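Local coordinates for putative sensory box/GGDEF family protein (Vibrio parahaemolyticus, PDB 3LID) that probably makes cyclic di-GMP from GTP through its GGDEF domain, this chain being the extracellular sensor domain, which has a PDC fold, at residues A[51-56]-A[60-65]; A[83-86]-A[90-93]; A[117-122]-A[165-170]. All blocks are in the same frame, centred on the assembly; numbering follows the deposited sequence.

Interaction 1 (A[51-56]-A[60-65]); sequences YDYLRE and ANLTIL. With EDO (1,2-ethanediol), chain I.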
loop_
_atom_site.group_PDB
_atom_site.type_symbol
_atom_site.label_atom_id
_atom_site.label_comp_id
_atom_site.label_asym_id
_atom_site.label_seq_id
_atom_site.Cartn_x
_atom_site.Cartn_y
_atom_site.Cartn_z
ATOM N N TYR A 51 20.715 -14.895 -7.860
ATOM C CA TYR A 51 21.085 -16.120 -8.584
ATOM C C TYR A 51 22.330 -16.729 -7.937
ATOM O O TYR A 51 22.350 -17.930 -7.611
ATOM C CB TYR A 51 21.367 -15.742 -9.992
ATOM C CG TYR A 51 21.900 -16.916 -10.732
ATOM C CD1 TYR A 51 21.064 -17.915 -11.158
ATOM C CD2 TYR A 51 23.288 -17.028 -10.977
ATOM C CE1 TYR A 51 21.585 -19.025 -11.869
ATOM C CE2 TYR A 51 23.818 -18.117 -11.671
ATOM C CZ TYR A 51 22.958 -19.101 -12.114
ATOM O OH TYR A 51 23.484 -20.199 -12.773
ATOM N N ASP A 52 23.324 -15.891 -7.688
ATOM C CA ASP A 52 24.566 -16.423 -7.056
ATOM C C ASP A 52 24.331 -17.081 -5.718
ATOM O O ASP A 52 24.914 -18.187 -5.420
ATOM C CB ASP A 52 25.649 -15.347 -6.905
ATOM C CG ASP A 52 26.153 -14.817 -8.258
ATOM O OD1 ASP A 52 25.971 -15.459 -9.336
ATOM O OD2 ASP A 52 26.759 -13.726 -8.247
ATOM N N TYR A 53 23.534 -16.434 -4.871
ATOM C CA TYR A 53 23.199 -16.958 -3.600
ATOM C C TYR A 53 22.430 -18.312 -3.750
ATOM O O TYR A 53 22.703 -19.248 -2.985
ATOM C CB TYR A 53 22.349 -15.919 -2.794
ATOM C CG TYR A 53 21.680 -16.481 -1.578
ATOM C CD1 TYR A 53 22.440 -16.814 -0.424
ATOM C CD2 TYR A 53 20.299 -16.772 -1.603
ATOM C CE1 TYR A 53 21.777 -17.389 0.732
ATOM C CE2 TYR A 53 19.648 -17.308 -0.511
ATOM C CZ TYR A 53 20.385 -17.634 0.647
ATOM O OH TYR A 53 19.693 -18.151 1.733
ATOM N N LEU A 54 21.432 -18.363 -4.608
ATOM C CA LEU A 54 20.643 -19.589 -4.690
ATOM C C LEU A 54 21.539 -20.751 -5.226
ATOM O O LEU A 54 21.338 -21.919 -4.875
ATOM C CB LEU A 54 19.437 -19.406 -5.606
ATOM C CG LEU A 54 18.456 -18.331 -5.018
ATOM C CD1 LEU A 54 17.367 -18.238 -6.035
ATOM C CD2 LEU A 54 17.951 -18.806 -3.637
ATOM N N ARG A 55 22.450 -20.441 -6.101
ATOM C CA ARG A 55 23.397 -21.501 -6.582
ATOM C C ARG A 55 24.355 -21.940 -5.486
ATOM O O ARG A 55 24.654 -23.141 -5.359
ATOM C CB ARG A 55 24.260 -21.038 -7.749
ATOM C CG ARG A 55 23.547 -20.558 -8.976
ATOM C CD ARG A 55 22.529 -21.505 -9.475
ATOM N NE ARG A 55 22.981 -22.909 -9.489
ATOM C CZ ARG A 55 23.855 -23.420 -10.361
ATOM N NH1 ARG A 55 24.404 -22.657 -11.290
ATOM N NH2 ARG A 55 24.160 -24.704 -10.305
ATOM N N GLU A 56 24.853 -20.984 -4.734
ATOM C CA GLU A 56 25.848 -21.277 -3.733
ATOM C C GLU A 56 25.525 -20.463 -2.494
ATOM O O GLU A 56 26.076 -19.331 -2.347
ATOM C CB GLU A 56 27.237 -21.017 -4.298
ATOM C CG GLU A 56 28.340 -21.453 -3.335
ATOM C CD GLU A 56 29.741 -21.179 -3.918
ATOM O OE1 GLU A 56 29.866 -21.258 -5.182
ATOM O OE2 GLU A 56 30.655 -20.850 -3.124
ATOM N N ALA A 60 29.198 -15.748 2.407
ATOM C CA ALA A 60 29.668 -14.693 1.567
ATOM C C ALA A 60 28.638 -14.210 0.540
ATOM O O ALA A 60 28.515 -13.015 0.288
ATOM C CB ALA A 60 30.937 -15.091 0.837
ATOM N N ASN A 61 28.002 -15.150 -0.127
ATOM C CA ASN A 61 26.987 -14.789 -1.090
ATOM C C ASN A 61 25.737 -14.232 -0.419
ATOM O O ASN A 61 25.037 -13.361 -1.001
ATOM C CB ASN A 61 26.668 -15.953 -2.013
ATOM C CG ASN A 61 27.772 -16.183 -3.039
ATOM O OD1 ASN A 61 28.587 -15.278 -3.315
ATOM N ND2 ASN A 61 27.825 -17.396 -3.617
ATOM N N LEU A 62 25.447 -14.690 0.775
ATOM C CA LEU A 62 24.245 -14.173 1.488
ATOM C C LEU A 62 24.547 -12.705 1.804
ATOM O O LEU A 62 23.702 -11.809 1.734
ATOM C CB LEU A 62 24.024 -14.934 2.802
ATOM C CG LEU A 62 22.980 -14.386 3.809
ATOM C CD1 LEU A 62 21.629 -14.359 3.073
ATOM C CD2 LEU A 62 22.839 -15.260 5.059
ATOM N N THR A 63 25.772 -12.440 2.233
ATOM C CA THR A 63 26.112 -11.029 2.574
ATOM C C THR A 63 25.990 -10.102 1.376
ATOM O O THR A 63 25.500 -8.980 1.488
ATOM C CB THR A 63 27.555 -10.986 3.141
ATOM O OG1 THR A 63 27.535 -11.688 4.391
ATOM C CG2 THR A 63 28.085 -9.536 3.322
ATOM N N ILE A 64 26.480 -10.535 0.227
ATOM C CA ILE A 64 26.387 -9.719 -0.950
ATOM C C ILE A 64 24.898 -9.432 -1.274
ATOM O O ILE A 64 24.536 -8.267 -1.590
ATOM C CB ILE A 64 27.079 -10.409 -2.122
ATOM C CG1 ILE A 64 28.595 -10.331 -1.815
ATOM C CG2 ILE A 64 26.769 -9.773 -3.461
ATOM C CD1 ILE A 64 29.390 -11.313 -2.739
ATOM N N LEU A 65 24.070 -10.480 -1.199
ATOM C CA LEU A 65 22.630 -10.335 -1.497
ATOM C C LEU A 65 22.000 -9.363 -0.475
ATOM O O LEU A 65 21.282 -8.442 -0.860
ATOM C CB LEU A 65 21.924 -11.684 -1.388
ATOM C CG LEU A 65 20.424 -11.637 -1.640
ATOM C CD1 LEU A 65 20.150 -11.094 -3.054
ATOM C CD2 LEU A 65 19.874 -13.102 -1.548
HETATM C C1 EDO I . 21.599 -25.661 -7.223
HETATM O O1 EDO I . 21.954 -25.105 -8.516
HETATM C C2 EDO I . 20.411 -24.901 -6.619
HETATM O O2 EDO I . 20.348 -23.599 -7.288
HETATM O O HOH W 1 29.381 -18.040 -6.148
#
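Tyr53 and Asn61 bring their CA atoms to 5.0 Å where helices 48-55 and 59-76 run almost antiparallel, their segment axes 8.6 Å apart at 155°. This is a helical hairpin with a very short turn, and a small polar residue suits its closed end. The CB of Asn61 lies 3.9 Å from the CA of Tyr53, bringing the amide next to the end of the first helix. There ND2 of Asn61 donates a fairly straight hydrogen bond (162°) to the backbone O of Glu56, 2.9 Å away. The acceptor lies close to the amide plane, and the donor uses a carbonyl lone pair. Glu56 is the first residue to leave helical angles, so the amide ties the start of the turn to the second helix. A water accepts a second bond from ND2 of Asn61 and reaches OE1 of Glu56 only weakly.

Tyr53 supplies the apolar half. With CG anti to the backbone N (chi1 167°), its ring runs alongside Leu62, CE1 lying 3.8 Å from Leu62 CD1. Leu65 instead crosses the tyrosine at about a right angle, its CD2 touching Tyr53 CD2 at 3.7 Å. Two branched leucines thus touch different ring atoms, as flexible apolar side chains can. On the outer side, Arg55 bonds Tyr51 OH through NH1 and donates from NE and NH2 to O1 of an ethanediol, probably from the crystallisation liquor.

Beyond the hairpin, Tyr53, Leu62 and Leu65 all rest on Val93 of strand 91-98, whereas Leu54 and Arg55 reach Ile158 and Val160 of strand 150-160.

Interaction 2 (A[83-86]-A[90-93]); sequences RFLD and TEKV. With PO4 (phosphate ion), chain C.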
loop_
_atom_site.group_PDB
_atom_site.type_symbol
_atom_site.label_atom_id
_atom_site.label_comp_id
_atom_site.label_asym_id
_atom_site.label_seq_id
_atom_site.Cartn_x
_atom_site.Cartn_y
_atom_site.Cartn_z
ATOM N N ARG A 83 12.273 -10.217 1.200
ATOM C CA ARG A 83 12.610 -11.531 1.729
ATOM C C ARG A 83 12.712 -12.564 0.645
ATOM O O ARG A 83 12.109 -12.495 -0.434
ATOM C CB ARG A 83 11.478 -12.000 2.601
ATOM C CG ARG A 83 11.442 -11.223 3.958
ATOM C CD ARG A 83 10.261 -11.698 4.865
ATOM N NE ARG A 83 8.994 -11.237 4.237
ATOM C CZ ARG A 83 7.789 -11.505 4.761
ATOM N NH1 ARG A 83 7.681 -12.256 5.899
ATOM N NH2 ARG A 83 6.684 -10.996 4.194
ATOM N N PHE A 84 13.466 -13.614 0.977
ATOM C CA PHE A 84 13.423 -14.817 0.168
ATOM C C PHE A 84 12.980 -15.934 1.136
ATOM O O PHE A 84 13.533 -16.077 2.243
ATOM C CB PHE A 84 14.814 -15.188 -0.406
ATOM C CG PHE A 84 14.736 -16.355 -1.335
ATOM C CD1 PHE A 84 14.232 -16.189 -2.627
ATOM C CD2 PHE A 84 15.021 -17.657 -0.849
ATOM C CE1 PHE A 84 14.091 -17.256 -3.481
ATOM C CE2 PHE A 84 14.870 -18.816 -1.749
ATOM C CZ PHE A 84 14.421 -18.556 -3.064
ATOM N N LEU A 85 11.905 -16.645 0.764
ATOM C CA LEU A 85 11.402 -17.824 1.517
ATOM C C LEU A 85 11.756 -19.061 0.704
ATOM O O LEU A 85 11.660 -19.086 -0.514
ATOM C CB LEU A 85 9.839 -17.769 1.679
ATOM C CG LEU A 85 9.326 -16.832 2.796
ATOM C CD1 LEU A 85 9.765 -15.375 2.630
ATOM C CD2 LEU A 85 7.716 -16.874 2.670
ATOM N N ASP A 86 12.132 -20.129 1.410
ATOM C CA ASP A 86 12.412 -21.342 0.625
ATOM C C ASP A 86 11.119 -22.049 0.255
ATOM O O ASP A 86 10.004 -21.552 0.591
ATOM C CB ASP A 86 13.399 -22.207 1.418
ATOM C CG ASP A 86 12.815 -22.826 2.694
ATOM O OD1 ASP A 86 11.578 -22.863 2.990
ATOM O OD2 ASP A 86 13.681 -23.313 3.514
ATOM N N THR A 90 9.843 -21.131 4.759
ATOM C CA THR A 90 10.704 -20.624 5.841
ATOM C C THR A 90 11.547 -19.441 5.296
ATOM O O THR A 90 12.154 -19.545 4.243
ATOM C CB THR A 90 11.626 -21.718 6.406
ATOM O OG1 THR A 90 10.800 -22.626 7.139
ATOM C CG2 THR A 90 12.572 -21.085 7.474
ATOM N N GLU A 91 11.534 -18.333 6.017
ATOM C CA GLU A 91 12.352 -17.172 5.604
ATOM C C GLU A 91 13.834 -17.556 5.631
ATOM O O GLU A 91 14.314 -18.114 6.653
ATOM C CB GLU A 91 12.145 -16.047 6.586
ATOM C CG GLU A 91 10.652 -15.498 6.549
ATOM C CD GLU A 91 10.371 -14.515 7.641
ATOM O OE1 GLU A 91 10.921 -14.694 8.764
ATOM O OE2 GLU A 91 9.569 -13.516 7.374
ATOM N N LYS A 92 14.544 -17.243 4.570
ATOM C CA LYS A 92 15.994 -17.564 4.477
ATOM C C LYS A 92 16.774 -16.231 4.406
ATOM O O LYS A 92 17.936 -16.134 4.925
ATOM C CB LYS A 92 16.301 -18.344 3.228
ATOM C CG LYS A 92 15.549 -19.713 3.136
ATOM C CD LYS A 92 15.984 -20.634 4.225
ATOM C CE LYS A 92 17.473 -20.793 4.139
ATOM N NZ LYS A 92 17.819 -22.049 4.789
ATOM N N VAL A 93 16.153 -15.208 3.786
ATOM C CA VAL A 93 16.840 -13.907 3.638
ATOM C C VAL A 93 15.791 -12.891 3.999
ATOM O O VAL A 93 14.662 -12.972 3.498
ATOM C CB VAL A 93 17.299 -13.591 2.218
ATOM C CG1 VAL A 93 18.140 -12.310 2.262
ATOM C CG2 VAL A 93 18.232 -14.742 1.672
HETATM P P PO4 C . 4.334 -10.723 6.936
HETATM O O1 PO4 C . 5.352 -9.886 7.733
HETATM O O2 PO4 C . 4.879 -12.152 7.058
HETATM O O3 PO4 C . 4.292 -10.339 5.485
HETATM O O4 PO4 C . 2.952 -10.631 7.574
HETATM O O HOH W 2 12.855 -24.929 5.794
HETATM O O HOH W 3 16.163 -23.943 2.986
#
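The carbonyl O of Phe84 is gripped by two consecutive amides, Lys92 N at 2.8 Å and Val93 N at 3.2 Å. Lys92 approaches nearly along the C=O axis, while Val93 uses a lone pair in the carbonyl plane. Because both face Phe84, this is a classic beta bulge, shifting the register by one between Phe84-Val93 and Leu85-Glu91. Phe84 N returns a bond to Val93 O, and Asp86 N closes the far end on Thr90 O.

The bulge belongs to the hairpin of strands 79-86 and 91-98, part of the antiparallel sheet of this PDC sensor domain. On one face Phe84 and Val93 meet through their CB atoms and pack against helices 48-55 and 59-76. On the other, Leu85 lies beside Glu91, whose extended chain carries its carboxylate to Arg83. NH1 of Arg83 makes a salt bridge of 2.7 Å to OE2 of Glu91. This oxygen lies in the guanidinium plane, met nearly end-on to its C-O bond, although the two groups are turned 70° apart. NH1 of Arg83 also donates at 3.0 Å to O2 of a phosphate ion, probably from the crystallisation liquor, while NH2 of Arg83 reaches phosphate O3 at 2.8 Å and also bonds Asn171 OD1. OE1 of Glu91 pairs with Arg111; Lys113 and Arg116 also bind the phosphate.

The CG of Asp86 sits between its backbone N and carbonyl carbon (chi1 69°), which swings OD1 back to accept Thr90 N at 3.0 Å from above the carboxylate plane; Ser88 OG also bonds OD1. A water bridges Asp86 OD2 to Lys92 NZ.

Interaction 3 (A[117-122]-A[165-170]); sequences EYFKYA and QGYLVL. With PO4 (phosphate ion), chain C.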
loop_
_atom_site.group_PDB
_atom_site.type_symbol
_atom_site.label_atom_id
_atom_site.label_comp_id
_atom_site.label_asym_id
_atom_site.label_seq_id
_atom_site.Cartn_x
_atom_site.Cartn_y
_atom_site.Cartn_z
ATOM N N GLU A 117 -1.935 -17.392 4.301
ATOM C CA GLU A 117 -2.588 -17.537 2.998
ATOM C C GLU A 117 -1.806 -16.936 1.838
ATOM O O GLU A 117 -1.894 -17.414 0.711
ATOM C CB GLU A 117 -4.009 -16.945 3.102
ATOM C CG GLU A 117 -4.893 -17.772 4.091
ATOM C CD GLU A 117 -5.197 -19.230 3.601
ATOM O OE1 GLU A 117 -4.999 -19.555 2.406
ATOM O OE2 GLU A 117 -5.566 -20.101 4.435
ATOM N N TYR A 118 -0.994 -15.908 2.106
ATOM C CA TYR A 118 -0.293 -15.280 1.008
ATOM C C TYR A 118 0.754 -16.242 0.523
ATOM O O TYR A 118 1.096 -16.244 -0.665
ATOM C CB TYR A 118 0.312 -13.897 1.402
ATOM C CG TYR A 118 1.534 -13.895 2.317
ATOM C CD1 TYR A 118 2.804 -14.313 1.854
ATOM C CD2 TYR A 118 1.421 -13.460 3.644
ATOM C CE1 TYR A 118 3.910 -14.269 2.704
ATOM C CE2 TYR A 118 2.531 -13.401 4.499
ATOM C CZ TYR A 118 3.764 -13.857 4.017
ATOM O OH TYR A 118 4.842 -13.748 4.850
ATOM N N PHE A 119 1.253 -17.093 1.438
ATOM C CA PHE A 119 2.236 -18.084 1.051
ATOM C C PHE A 119 1.608 -19.197 0.235
ATOM O O PHE A 119 2.144 -19.586 -0.812
ATOM C CB PHE A 119 2.979 -18.690 2.253
ATOM C CG PHE A 119 3.907 -19.772 1.820
ATOM C CD1 PHE A 119 5.071 -19.462 1.129
ATOM C CD2 PHE A 119 3.565 -21.102 2.044
ATOM C CE1 PHE A 119 5.925 -20.494 0.724
ATOM C CE2 PHE A 119 4.430 -22.139 1.620
ATOM C CZ PHE A 119 5.562 -21.817 0.981
ATOM N N LYS A 120 0.465 -19.693 0.672
ATOM C CA LYS A 120 -0.201 -20.710 -0.126
ATOM C C LYS A 120 -0.557 -20.176 -1.512
ATOM O O LYS A 120 -0.501 -20.913 -2.503
ATOM C CB LYS A 120 -1.465 -21.120 0.628
ATOM C CG LYS A 120 -1.083 -21.809 1.997
ATOM C CD LYS A 120 -2.317 -22.232 2.812
ATOM C CE LYS A 120 -1.823 -22.795 4.131
ATOM N NZ LYS A 120 -2.995 -23.084 4.994
ATOM N N TYR A 121 -0.952 -18.899 -1.595
ATOM C CA TYR A 121 -1.192 -18.263 -2.923
ATOM C C TYR A 121 0.108 -18.233 -3.767
ATOM O O TYR A 121 0.153 -18.646 -4.938
ATOM C CB TYR A 121 -1.780 -16.858 -2.721
ATOM C CG TYR A 121 -1.954 -16.174 -4.077
ATOM C CD1 TYR A 121 -2.872 -16.677 -4.989
ATOM C CD2 TYR A 121 -1.190 -15.077 -4.427
ATOM C CE1 TYR A 121 -3.043 -16.062 -6.258
ATOM C CE2 TYR A 121 -1.325 -14.476 -5.694
ATOM C CZ TYR A 121 -2.251 -14.957 -6.581
ATOM O OH TYR A 121 -2.329 -14.343 -7.818
ATOM N N ALA A 122 1.204 -17.809 -3.134
ATOM C CA ALA A 122 2.487 -17.736 -3.895
ATOM C C ALA A 122 2.827 -19.148 -4.452
ATOM O O ALA A 122 3.376 -19.251 -5.529
ATOM C CB ALA A 122 3.618 -17.287 -2.928
ATOM N N GLN A 165 13.254 -22.789 -6.261
ATOM C CA GLN A 165 14.105 -22.631 -5.063
ATOM C C GLN A 165 13.388 -21.991 -3.870
ATOM O O GLN A 165 13.800 -22.123 -2.718
ATOM C CB GLN A 165 15.334 -21.771 -5.414
ATOM C CG GLN A 165 16.152 -22.427 -6.578
ATOM C CD GLN A 165 16.639 -23.860 -6.163
ATOM O OE1 GLN A 165 17.382 -23.980 -5.191
ATOM N NE2 GLN A 165 16.259 -24.898 -6.910
ATOM N N GLY A 166 12.312 -21.293 -4.175
ATOM C CA GLY A 166 11.644 -20.510 -3.108
ATOM C C GLY A 166 10.872 -19.343 -3.760
ATOM O O GLY A 166 10.567 -19.342 -4.927
ATOM N N TYR A 167 10.648 -18.333 -2.927
ATOM C CA TYR A 167 9.782 -17.213 -3.324
ATOM C C TYR A 167 10.428 -15.932 -2.933
ATOM O O TYR A 167 10.841 -15.762 -1.788
ATOM C CB TYR A 167 8.427 -17.325 -2.573
ATOM C CG TYR A 167 7.786 -18.666 -2.886
ATOM C CD1 TYR A 167 6.926 -18.794 -3.987
ATOM C CD2 TYR A 167 8.046 -19.779 -2.094
ATOM C CE1 TYR A 167 6.376 -20.062 -4.328
ATOM C CE2 TYR A 167 7.529 -21.052 -2.425
ATOM C CZ TYR A 167 6.683 -21.157 -3.553
ATOM O OH TYR A 167 6.165 -22.379 -3.868
ATOM N N LEU A 168 10.483 -14.998 -3.881
ATOM C CA LEU A 168 10.804 -13.604 -3.530
ATOM C C LEU A 168 9.519 -12.934 -3.059
ATOM O O LEU A 168 8.501 -13.052 -3.728
ATOM C CB LEU A 168 11.292 -12.911 -4.790
ATOM C CG LEU A 168 11.537 -11.424 -4.647
ATOM C CD1 LEU A 168 12.757 -11.212 -3.725
ATOM C CD2 LEU A 168 11.863 -10.789 -6.039
ATOM N N VAL A 169 9.574 -12.231 -1.925
ATOM C CA VAL A 169 8.404 -11.568 -1.385
ATOM C C VAL A 169 8.808 -10.162 -1.023
ATOM O O VAL A 169 9.792 -9.945 -0.289
ATOM C CB VAL A 169 7.930 -12.245 -0.079
ATOM C CG1 VAL A 169 6.695 -11.530 0.470
ATOM C CG2 VAL A 169 7.568 -13.737 -0.358
ATOM N N LEU A 170 8.022 -9.181 -1.499
ATOM C CA LEU A 170 8.365 -7.788 -1.188
ATOM C C LEU A 170 7.165 -7.166 -0.499
ATOM O O LEU A 170 6.084 -7.257 -1.018
ATOM C CB LEU A 170 8.595 -7.010 -2.545
ATOM C CG LEU A 170 9.409 -7.819 -3.586
ATOM C CD1 LEU A 170 9.417 -7.071 -4.917
ATOM C CD2 LEU A 170 10.837 -7.939 -2.988
HETATM P P PO4 C . 4.334 -10.723 6.936
HETATM O O1 PO4 C . 5.352 -9.886 7.733
HETATM O O2 PO4 C . 4.879 -12.152 7.058
HETATM O O3 PO4 C . 4.292 -10.339 5.485
HETATM O O4 PO4 C . 2.952 -10.631 7.574
#
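Phe119 turns the edge of its ring to the face of Tyr167 in an offset edge-to-face pair, the planes 83° apart and the centroids 5.3 Å. The leading atom is CE1 of Phe119, which comes within 3.6 Å of Tyr167 CE2. Phe119 gets there because its CG stands anti to the backbone N (chi1 176°), sending the ring out from the helix towards the strand.

Ala122, one helical turn later, meets the other side of the tyrosine's rim: its CB lies 3.8 Å from Tyr167 CD1, and its backbone O comes to 3.3 Å from CE1 of the same ring. A methyl group is short enough to let the helix come this near a broad aromatic ring. The hydroxyl of Tyr167 is bound by Arg164, so a tyrosine can cover the helix with its ring and still have a polar partner for its OH.

In the PDC fold a central antiparallel sheet carries helices on both sides, and this contact lays helix 117-124 over strand 163-173. Tyr167 and Val169 point to that helix, while Leu168 and Leu170 pack against helix 9-45. Near the start of the strand, Gln165 and Gly166 both face Ile158 in a classic beta bulge; Gly166 has backbone angles that a residue with a side chain could hardly adopt.

Tyr118 extends from the same helix to the bound phosphate. A chi1 of 73° directs its ring there, with phosphate O2 at the ring's edge and near its plane; the OH of Tyr118 donates to that O2 at 2.7 Å, beside Arg153 and Asn171, which also hold the ion.

How the interactions relate
From the N terminus, interaction 1 comes first, closing the short turn between helices 48-55 and 59-76. Helix 59-76 then leads into strand 79-86, and interaction 2 closes the tight hairpin that follows. Interaction 3 opens only after that and closes a loop of some forty residues, much of it strand. The three are thus in series, with none enclosing or crossing another. In space they lie in layers: the helical hairpin lies against one face of the sheet through Leu54 on Phe84 and Tyr53 on Lys92, strands 79-86 and 163-173 are neighbours, and helix 117-124 covers the other face. Interactions 2 and 3 also share the phosphate.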